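PDB 5DLL: aminopeptidase N from Francisella tularensis subsp. tularensis, which probably uses a zinc ion to release single amino acids from the N-termini of intracellular peptides, alanine being preferred. Local coordinates for residues A[314-319]-A[332-337]; A[417-422]-A[426-431]; A[253-258]-A[336-341]. All coordinates share one frame; numbering follows the deposited sequence.

Contact 1: residues A[314-319]-A[332-337]; sequences NWTGDR and EGLTVF. With ZN (zinc ion), chain B.
T316 is the residue of 314-319 that meets 332-337, and it does so through L334 and T335, one helical turn or less beyond the zinc ligand E332. At E332 both carboxylate oxygens bind the metal, OE1 and OE2 each 2.0 Å from the zinc ion; the side chain is bent at chi2 (-65°). H309 and H313 supply the other protein ligands. Eighteen residues separate E332 from H313, the HExxH-x18-E spacing of the M1 aminopeptidases, in which helix 328-346 brings the glutamate to the same metal as H309 of helix 297-312 and H313 just after its end. L334 comes next, and its contribution is apolar. Its CD2 lies 3.3 Å from T316 CG2, with L334 CG 3.6 Å from the same methyl, and the two side chains cross at about a right angle. CG is anti to the backbone N (chi1 -180°), and chi2 then puts CD2 against the threonine methyl. T335 carries the polar half. T316 OG1 donates to T335 OG1 (2.9 Å), the side chains running past each other in opposite directions, and T335 OG1 bonds back to K331 O within its own helix. R338 NH1 donates to the buried T316 OG1, whose one proton T335 OG1 and F312 O must share. T316 is the centre of an inverse gamma turn; its O is hydrogen-bonded to H313 ND1, a second-shell link consistent with orienting that histidine toward zinc. T335 OG1 also lies 2.8 Å from T316 O, and its side chain touches H313 and H309.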
loop_
_atom_site.group_PDB
_atom_site.type_symbol
_atom_site.label_atom_id
_atom_site.label_comp_id
_atom_site.label_asym_id
_atom_site.label_seq_id
_atom_site.Cartn_x
_atom_site.Cartn_y
_atom_site.Cartn_z
ATOM N N ASN A 314 -13.941 -7.455 -4.256
ATOM C CA ASN A 314 -15.120 -8.154 -4.769
ATOM C C ASN A 314 -16.421 -7.686 -4.127
ATOM O O ASN A 314 -17.441 -7.588 -4.804
ATOM C CB ASN A 314 -14.990 -9.667 -4.596
ATOM C CG ASN A 314 -16.065 -10.424 -5.347
ATOM O OD1 ASN A 314 -16.213 -10.252 -6.548
ATOM N ND2 ASN A 314 -16.825 -11.263 -4.643
ATOM N N TRP A 315 -16.383 -7.411 -2.826
ATOM C CA TRP A 315 -17.538 -6.840 -2.130
ATOM C C TRP A 315 -17.377 -5.336 -1.953
ATOM O O TRP A 315 -18.264 -4.576 -2.327
ATOM C CB TRP A 315 -17.782 -7.545 -0.783
ATOM C CG TRP A 315 -18.496 -8.849 -0.961
ATOM C CD1 TRP A 315 -17.931 -10.087 -1.059
ATOM C CD2 TRP A 315 -19.909 -9.040 -1.113
ATOM N NE1 TRP A 315 -18.904 -11.039 -1.252
ATOM C CE2 TRP A 315 -20.127 -10.423 -1.288
ATOM C CE3 TRP A 315 -21.011 -8.174 -1.115
ATOM C CZ2 TRP A 315 -21.404 -10.962 -1.458
ATOM C CZ3 TRP A 315 -22.279 -8.713 -1.281
ATOM C CH2 TRP A 315 -22.464 -10.092 -1.450
ATOM N N THR A 316 -16.243 -4.911 -1.400
ATOM C CA THR A 316 -15.987 -3.490 -1.165
ATOM C C THR A 316 -15.298 -2.845 -2.367
ATOM O O THR A 316 -14.099 -2.551 -2.336
ATOM C CB THR A 316 -15.154 -3.265 0.112
ATOM O OG1 THR A 316 -13.925 -4.000 0.032
ATOM C CG2 THR A 316 -15.944 -3.710 1.338
ATOM N N GLY A 317 -16.078 -2.623 -3.422
ATOM C CA GLY A 317 -15.579 -1.994 -4.641
ATOM C C GLY A 317 -16.353 -2.435 -5.861
ATOM O O GLY A 317 -16.799 -1.606 -6.651
ATOM N N ASP A 318 -16.511 -3.745 -6.015
ATOM C CA ASP A 318 -17.164 -4.314 -7.192
ATOM C C ASP A 318 -18.659 -4.501 -6.972
ATOM O O ASP A 318 -19.471 -4.114 -7.806
ATOM C CB ASP A 318 -16.526 -5.658 -7.579
ATOM C CG ASP A 318 -15.032 -5.549 -7.874
ATOM O OD1 ASP A 318 -14.434 -4.480 -7.635
ATOM O OD2 ASP A 318 -14.458 -6.548 -8.347
ATOM N N ARG A 319 -19.018 -5.099 -5.847
ATOM C CA ARG A 319 -20.415 -5.387 -5.552
ATOM C C ARG A 319 -21.145 -4.125 -5.073
ATOM O O ARG A 319 -22.282 -3.878 -5.465
ATOM C CB ARG A 319 -20.500 -6.506 -4.524
ATOM C CG ARG A 319 -21.816 -7.243 -4.538
ATOM C CD ARG A 319 -21.923 -8.256 -5.662
ATOM N NE ARG A 319 -23.244 -8.876 -5.620
ATOM C CZ ARG A 319 -23.544 -10.017 -5.005
ATOM N NH1 ARG A 319 -22.618 -10.738 -4.383
ATOM N NH2 ARG A 319 -24.793 -10.455 -5.025
ATOM N N GLU A 332 -11.239 2.233 -1.699
ATOM C CA GLU A 332 -9.938 1.675 -1.367
ATOM C C GLU A 332 -9.696 1.646 0.138
ATOM O O GLU A 332 -9.286 0.615 0.661
ATOM C CB GLU A 332 -8.811 2.394 -2.120
ATOM C CG GLU A 332 -8.725 2.022 -3.604
ATOM C CD GLU A 332 -8.357 0.562 -3.863
ATOM O OE1 GLU A 332 -8.414 0.207 -5.055
ATOM O OE2 GLU A 332 -8.088 -0.132 -2.868
ATOM N N GLY A 333 -9.975 2.744 0.838
ATOM C CA GLY A 333 -9.765 2.801 2.294
ATOM C C GLY A 333 -10.384 1.633 3.058
ATOM O O GLY A 333 -9.750 1.039 3.935
ATOM N N LEU A 334 -11.629 1.313 2.725
ATOM C CA LEU A 334 -12.322 0.178 3.319
ATOM C C LEU A 334 -11.610 -1.129 2.977
ATOM O O LEU A 334 -11.414 -1.966 3.848
ATOM C CB LEU A 334 -13.780 0.136 2.844
ATOM C CG LEU A 334 -14.676 -0.987 3.370
ATOM C CD1 LEU A 334 -14.673 -1.036 4.891
ATOM C CD2 LEU A 334 -16.095 -0.828 2.846
ATOM N N THR A 335 -11.213 -1.288 1.718
ATOM C CA THR A 335 -10.517 -2.490 1.255
ATOM C C THR A 335 -9.074 -2.561 1.771
ATOM O O THR A 335 -8.518 -3.651 1.904
ATOM C CB THR A 335 -10.493 -2.560 -0.290
ATOM O OG1 THR A 335 -11.791 -2.257 -0.817
ATOM C CG2 THR A 335 -10.072 -3.941 -0.761
ATOM N N VAL A 336 -8.469 -1.403 2.032
ATOM C CA VAL A 336 -7.131 -1.325 2.627
ATOM C C VAL A 336 -7.215 -1.732 4.093
ATOM O O VAL A 336 -6.397 -2.522 4.579
ATOM C CB VAL A 336 -6.524 0.096 2.507
ATOM C CG1 VAL A 336 -5.314 0.261 3.418
ATOM C CG2 VAL A 336 -6.122 0.397 1.065
ATOM N N PHE A 337 -8.203 -1.187 4.796
ATOM C CA PHE A 337 -8.458 -1.571 6.179
ATOM C C PHE A 337 -8.629 -3.082 6.278
ATOM O O PHE A 337 -8.086 -3.724 7.174
ATOM C CB PHE A 337 -9.703 -0.862 6.714
ATOM C CG PHE A 337 -10.181 -1.396 8.032
ATOM C CD1 PHE A 337 -9.570 -1.008 9.210
ATOM C CD2 PHE A 337 -11.239 -2.293 8.090
ATOM C CE1 PHE A 337 -10.003 -1.504 10.424
ATOM C CE2 PHE A 337 -11.684 -2.789 9.303
ATOM C CZ PHE A 337 -11.064 -2.395 10.472
HETATM ZN ZN ZN B . -7.459 -1.378 -4.298
#

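Contact 2: residues A[417-422]-A[426-431]; sequences KLYFER and QAVTCD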
loop_
_atom_site.group_PDB
_atom_site.type_symbol
_atom_site.label_atom_id
_atom_site.label_comp_id
_atom_site.label_asym_id
_atom_site.label_seq_id
_atom_site.Cartn_x
_atom_site.Cartn_y
_atom_site.Cartn_z
ATOM N N LYS A 417 -22.940 -5.582 7.542
ATOM C CA LYS A 417 -24.159 -6.320 7.214
ATOM C C LYS A 417 -25.233 -5.391 6.623
ATOM O O LYS A 417 -25.818 -5.700 5.581
ATOM C CB LYS A 417 -24.680 -7.026 8.476
ATOM C CG LYS A 417 -25.914 -7.898 8.287
ATOM C CD LYS A 417 -25.559 -9.336 7.942
ATOM C CE LYS A 417 -26.810 -10.197 7.837
ATOM N NZ LYS A 417 -26.486 -11.646 7.736
ATOM N N LEU A 418 -25.469 -4.255 7.282
ATOM C CA LEU A 418 -26.470 -3.279 6.830
ATOM C C LEU A 418 -26.017 -2.516 5.585
ATOM O O LEU A 418 -26.826 -2.210 4.711
ATOM C CB LEU A 418 -26.793 -2.277 7.945
ATOM C CG LEU A 418 -27.968 -1.327 7.671
ATOM C CD1 LEU A 418 -29.275 -2.101 7.561
ATOM C CD2 LEU A 418 -28.067 -0.247 8.740
ATOM N N TYR A 419 -24.729 -2.197 5.522
ATOM C CA TYR A 419 -24.144 -1.508 4.372
ATOM C C TYR A 419 -24.448 -2.235 3.061
ATOM O O TYR A 419 -24.846 -1.602 2.088
ATOM C CB TYR A 419 -22.629 -1.352 4.568
ATOM C CG TYR A 419 -21.884 -0.722 3.408
ATOM C CD1 TYR A 419 -21.996 0.641 3.136
ATOM C CD2 TYR A 419 -21.042 -1.485 2.596
ATOM C CE1 TYR A 419 -21.305 1.224 2.081
ATOM C CE2 TYR A 419 -20.344 -0.913 1.542
ATOM C CZ TYR A 419 -20.480 0.441 1.286
ATOM O OH TYR A 419 -19.791 1.010 0.237
ATOM N N PHE A 420 -24.278 -3.557 3.049
ATOM C CA PHE A 420 -24.570 -4.366 1.864
ATOM C C PHE A 420 -26.068 -4.554 1.660
ATOM O O PHE A 420 -26.528 -4.630 0.526
ATOM C CB PHE A 420 -23.877 -5.729 1.949
ATOM C CG PHE A 420 -22.377 -5.641 1.948
ATOM C CD1 PHE A 420 -21.702 -5.179 0.831
ATOM C CD2 PHE A 420 -21.637 -6.016 3.063
ATOM C CE1 PHE A 420 -20.320 -5.087 0.823
ATOM C CE2 PHE A 420 -20.256 -5.931 3.061
ATOM C CZ PHE A 420 -19.596 -5.462 1.939
ATOM N N GLU A 421 -26.829 -4.635 2.749
ATOM C CA GLU A 421 -28.292 -4.736 2.659
ATOM C C GLU A 421 -28.888 -3.531 1.916
ATOM O O GLU A 421 -29.722 -3.688 1.028
ATOM C CB GLU A 421 -28.925 -4.890 4.054
ATOM C CG GLU A 421 -28.842 -6.308 4.625
ATOM C CD GLU A 421 -29.102 -6.400 6.133
ATOM O OE1 GLU A 421 -29.355 -5.367 6.793
ATOM O OE2 GLU A 421 -29.050 -7.528 6.669
ATOM N N ARG A 422 -28.447 -2.331 2.273
ATOM C CA ARG A 422 -28.906 -1.117 1.601
ATOM C C ARG A 422 -28.379 -1.001 0.175
ATOM O O ARG A 422 -29.130 -0.675 -0.750
ATOM C CB ARG A 422 -28.461 0.128 2.375
ATOM C CG ARG A 422 -29.206 0.360 3.674
ATOM C CD ARG A 422 -28.670 1.581 4.403
ATOM N NE ARG A 422 -29.468 1.888 5.588
ATOM C CZ ARG A 422 -29.140 2.780 6.520
ATOM N NH1 ARG A 422 -28.015 3.483 6.434
ATOM N NH2 ARG A 422 -29.948 2.967 7.553
ATOM N N GLN A 426 -25.150 -0.869 -5.878
ATOM C CA GLN A 426 -25.266 0.592 -5.847
ATOM C C GLN A 426 -23.888 1.245 -5.803
ATOM O O GLN A 426 -22.938 0.684 -5.260
ATOM C CB GLN A 426 -26.087 1.061 -4.645
ATOM C CG GLN A 426 -27.591 0.954 -4.842
ATOM C CD GLN A 426 -28.389 1.543 -3.688
ATOM O OE1 GLN A 426 -27.836 2.148 -2.762
ATOM N NE2 GLN A 426 -29.704 1.364 -3.739
ATOM N N ALA A 427 -23.799 2.431 -6.393
ATOM C CA ALA A 427 -22.613 3.271 -6.297
ATOM C C ALA A 427 -22.911 4.355 -5.268
ATOM O O ALA A 427 -23.852 5.131 -5.436
ATOM C CB ALA A 427 -22.291 3.879 -7.647
ATOM N N VAL A 428 -22.112 4.410 -4.208
ATOM C CA VAL A 428 -22.476 5.176 -3.017
ATOM C C VAL A 428 -21.361 6.095 -2.527
ATOM O O VAL A 428 -20.237 6.047 -3.025
ATOM C CB VAL A 428 -22.916 4.230 -1.874
ATOM C CG1 VAL A 428 -24.029 3.307 -2.357
ATOM C CG2 VAL A 428 -21.738 3.425 -1.332
ATOM N N THR A 429 -21.699 6.930 -1.545
ATOM C CA THR A 429 -20.773 7.910 -0.987
ATOM C C THR A 429 -20.204 7.497 0.367
ATOM O O THR A 429 -20.694 6.567 1.005
ATOM C CB THR A 429 -21.444 9.290 -0.823
ATOM O OG1 THR A 429 -22.352 9.267 0.288
ATOM C CG2 THR A 429 -22.192 9.675 -2.086
ATOM N N CYS A 430 -19.173 8.224 0.794
ATOM C CA CYS A 430 -18.558 8.054 2.108
ATOM C C CYS A 430 -19.573 8.284 3.235
ATOM O O CYS A 430 -19.475 7.667 4.298
ATOM C CB CYS A 430 -17.383 9.030 2.275
ATOM S SG CYS A 430 -15.942 8.713 1.217
ATOM N N ASP A 431 -20.534 9.176 3.003
ATOM C CA ASP A 431 -21.606 9.425 3.967
ATOM C C ASP A 431 -22.556 8.236 4.088
ATOM O O ASP A 431 -23.065 7.963 5.173
ATOM C CB ASP A 431 -22.384 10.702 3.616
ATOM C CG ASP A 431 -21.718 11.961 4.162
ATOM O OD1 ASP A 431 -20.466 12.033 4.162
ATOM O OD2 ASP A 431 -22.449 12.878 4.599
#
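A sparse, partly buried contact, chiefly Y419 against V428, joins the last turns of helix 390-423 to the short strand 427-428 that follows after a short connection. The evidence for packing rather than bonding is in the distances: V428 CG2 stands 3.5 Å from Y419 OH and 4.1 Å from Y419 CE1, so the methyl meets the phenol end of the ring at an oblique angle. With CG anti to the backbone N (chi1 177°), the tyrosine ring is carried off the helix toward the strand, and the two side chains arrive from opposite directions. F433 meets the same ring edge-to-face, while L330 of helix 328-346 touches both Y419 and V428. Beside the end of the helix, Q426 approaches R422, but its NE2 is 3.7 Å from R422 O, too long for a bond; OE1 pairs with H423 ND1. R422 sends its guanidinium to D439, with L418 CD2 3.8 Å above one face. Strand 427-428 runs parallel to 321-322, and T429 N-caps the next helix through a weak bond from D431 N to OG1 (3.3 Å). Since the guanidinium of R422 and OE1 of Q426 find their partners outside the two segments, cohesion between the segments rests on apolar, largely directionless contact.

Contact 3: residues A[253-258]-A[336-341]; sequences FGLEYD and VFRDQE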
loop_
_atom_site.group_PDB
_atom_site.type_symbol
_atom_site.label_atom_id
_atom_site.label_comp_id
_atom_site.label_asym_id
_atom_site.label_seq_id
_atom_site.Cartn_x
_atom_site.Cartn_y
_atom_site.Cartn_z
ATOM N N PHE A 253 -15.882 -11.753 8.041
ATOM C CA PHE A 253 -16.820 -10.763 7.493
ATOM C C PHE A 253 -18.179 -11.324 7.060
ATOM O O PHE A 253 -19.126 -10.561 6.851
ATOM C CB PHE A 253 -16.159 -9.993 6.340
ATOM C CG PHE A 253 -15.386 -8.784 6.791
ATOM C CD1 PHE A 253 -14.065 -8.897 7.205
ATOM C CD2 PHE A 253 -15.985 -7.531 6.816
ATOM C CE1 PHE A 253 -13.356 -7.783 7.630
ATOM C CE2 PHE A 253 -15.282 -6.413 7.239
ATOM C CZ PHE A 253 -13.966 -6.539 7.650
ATOM N N GLY A 254 -18.281 -12.644 6.942
ATOM C CA GLY A 254 -19.509 -13.278 6.478
ATOM C C GLY A 254 -19.741 -13.038 4.996
ATOM O O GLY A 254 -20.887 -12.976 4.542
ATOM N N LEU A 255 -18.650 -12.909 4.241
ATOM C CA LEU A 255 -18.714 -12.612 2.813
ATOM C C LEU A 255 -18.259 -13.805 1.984
ATOM O O LEU A 255 -17.077 -14.174 1.982
ATOM C CB LEU A 255 -17.869 -11.380 2.480
ATOM C CG LEU A 255 -18.357 -10.095 3.158
ATOM C CD1 LEU A 255 -17.368 -8.956 2.951
ATOM C CD2 LEU A 255 -19.749 -9.710 2.672
ATOM N N GLU A 256 -19.225 -14.393 1.285
ATOM C CA GLU A 256 -19.004 -15.521 0.398
ATOM C C GLU A 256 -18.820 -15.034 -1.049
ATOM O O GLU A 256 -19.495 -14.096 -1.496
ATOM C CB GLU A 256 -20.212 -16.459 0.496
ATOM C CG GLU A 256 -19.974 -17.873 -0.001
ATOM C CD GLU A 256 -21.217 -18.739 0.089
ATOM O OE1 GLU A 256 -22.053 -18.505 0.991
ATOM O OE2 GLU A 256 -21.356 -19.661 -0.744
ATOM N N TYR A 257 -17.913 -15.678 -1.781
ATOM C CA TYR A 257 -17.729 -15.387 -3.203
ATOM C C TYR A 257 -19.045 -15.612 -3.945
ATOM O O TYR A 257 -19.840 -16.467 -3.563
ATOM C CB TYR A 257 -16.619 -16.259 -3.796
ATOM C CG TYR A 257 -16.215 -15.885 -5.216
ATOM C CD1 TYR A 257 -15.722 -14.614 -5.515
ATOM C CD2 TYR A 257 -16.306 -16.809 -6.253
ATOM C CE1 TYR A 257 -15.349 -14.272 -6.808
ATOM C CE2 TYR A 257 -15.933 -16.479 -7.550
ATOM C CZ TYR A 257 -15.456 -15.210 -7.820
ATOM O OH TYR A 257 -15.081 -14.886 -9.099
ATOM N N ASP A 258 -19.257 -14.849 -5.012
ATOM C CA ASP A 258 -20.571 -14.770 -5.665
ATOM C C ASP A 258 -20.677 -15.443 -7.053
ATOM O O ASP A 258 -21.777 -15.540 -7.607
ATOM C CB ASP A 258 -21.030 -13.300 -5.726
ATOM C CG ASP A 258 -19.940 -12.343 -6.219
ATOM O OD1 ASP A 258 -18.752 -12.737 -6.283
ATOM O OD2 ASP A 258 -20.279 -11.183 -6.536
ATOM N N VAL A 336 -8.469 -1.403 2.032
ATOM C CA VAL A 336 -7.131 -1.325 2.627
ATOM C C VAL A 336 -7.215 -1.732 4.093
ATOM O O VAL A 336 -6.397 -2.522 4.579
ATOM C CB VAL A 336 -6.524 0.096 2.507
ATOM C CG1 VAL A 336 -5.314 0.261 3.418
ATOM C CG2 VAL A 336 -6.122 0.397 1.065
ATOM N N PHE A 337 -8.203 -1.187 4.796
ATOM C CA PHE A 337 -8.458 -1.571 6.179
ATOM C C PHE A 337 -8.629 -3.082 6.278
ATOM O O PHE A 337 -8.086 -3.724 7.174
ATOM C CB PHE A 337 -9.703 -0.862 6.714
ATOM C CG PHE A 337 -10.181 -1.396 8.032
ATOM C CD1 PHE A 337 -9.570 -1.008 9.210
ATOM C CD2 PHE A 337 -11.239 -2.293 8.090
ATOM C CE1 PHE A 337 -10.003 -1.504 10.424
ATOM C CE2 PHE A 337 -11.684 -2.789 9.303
ATOM C CZ PHE A 337 -11.064 -2.395 10.472
ATOM N N ARG A 338 -9.371 -3.648 5.338
ATOM C CA ARG A 338 -9.592 -5.084 5.316
ATOM C C ARG A 338 -8.308 -5.870 5.051
ATOM O O ARG A 338 -8.036 -6.842 5.746
ATOM C CB ARG A 338 -10.656 -5.437 4.288
ATOM C CG ARG A 338 -12.025 -4.878 4.634
ATOM C CD ARG A 338 -12.997 -5.140 3.504
ATOM N NE ARG A 338 -13.294 -6.567 3.419
ATOM C CZ ARG A 338 -13.866 -7.164 2.380
ATOM N NH1 ARG A 338 -14.205 -6.476 1.302
ATOM N NH2 ARG A 338 -14.091 -8.461 2.420
ATOM N N ASP A 339 -7.516 -5.445 4.068
ATOM C CA ASP A 339 -6.255 -6.136 3.756
ATOM C C ASP A 339 -5.263 -6.086 4.925
ATOM O O ASP A 339 -4.518 -7.040 5.145
ATOM C CB ASP A 339 -5.614 -5.621 2.441
ATOM C CG ASP A 339 -4.486 -4.591 2.660
ATOM O OD1 ASP A 339 -4.600 -3.468 2.126
ATOM O OD2 ASP A 339 -3.474 -4.907 3.329
ATOM N N GLN A 340 -5.245 -4.984 5.670
ATOM C CA GLN A 340 -4.320 -4.869 6.798
ATOM C C GLN A 340 -4.826 -5.637 8.025
ATOM O O GLN A 340 -4.033 -6.064 8.862
ATOM C CB GLN A 340 -3.976 -3.404 7.108
ATOM C CG GLN A 340 -5.124 -2.506 7.523
ATOM C CD GLN A 340 -4.750 -1.027 7.487
ATOM O OE1 GLN A 340 -3.880 -0.611 6.716
ATOM N NE2 GLN A 340 -5.420 -0.219 8.313
ATOM N N GLU A 341 -6.140 -5.837 8.107
ATOM C CA GLU A 341 -6.741 -6.736 9.106
ATOM C C GLU A 341 -6.525 -8.207 8.771
ATOM O O GLU A 341 -6.360 -9.037 9.664
ATOM C CB GLU A 341 -8.246 -6.482 9.219
ATOM C CG GLU A 341 -8.605 -5.202 9.950
ATOM C CD GLU A 341 -8.207 -5.241 11.408
ATOM O OE1 GLU A 341 -8.414 -6.284 12.067
ATOM O OE2 GLU A 341 -7.679 -4.225 11.900
#
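The F253 ring carries the R338 side chain over one face: NE sits 4.2 Å above the plane and over its centre, and CZ is 4.9 Å from the ring centroid, only 9° off the normal. That position defines a cation-pi contact, yet the two planes are 52° apart, so the guanidinium is tilted above the ring and does not stack flat on it. At the far end of the ring, F253 CZ is 4.0 Å from R338 CG, which shows that the aliphatic base of the arginine also rests against the phenylalanine. L255 adds a second apolar contact. Its CD1 lies 3.4 Å from R338 NH2 and 4.0 Å from R338 CZ, an oblique approach to the guanidinium. A bend at chi3 (70°) turns the head of the arginine into the corner formed by the F253 ring and L255. In the fold, the contact joins the close of helix 236-253 and the loop leading to strand 261-267 with helix 328-346, the helix that bears the zinc-binding glutamate of the M1 catalytic domain. G254, with positive phi, ends helical geometry just after F253; F253 before it and L255 after it both direct their CB toward helix 328-346. The buried positive head also has a charged partner outside the two segments, NH2 forming a salt bridge with D249. The D249 carboxylate probably favours the charged guanidinium here. Farther along the helix, E341 lays its CG 3.8 Å above one face of F337, offset toward the rim, and its carboxylate has salt-bridge partners in R252, R349 and R401.

In the fold
Contacts 1 and 3 are both buried and both use helix 328-346, their centres 8 Å apart; contact 2, partly buried, lies farther from the centre of the chain. Their chemistry follows that placing: contact 1 pairs hydroxyls beside the metal ligands, contact 3 buries a cation against an aromatic face, and contact 2 relies on apolar touch. The T316 OG1 to R338 NH1 bond (2.8 Å) joins contacts 1 and 3, as does N314 ND2 to D258 OD1 (2.9 Å). F420 of helix 390-423 packs on W315, tying contact 2 to contact 1, and its CE2 also reaches L255 CD2 (3.8 Å) of contact 3.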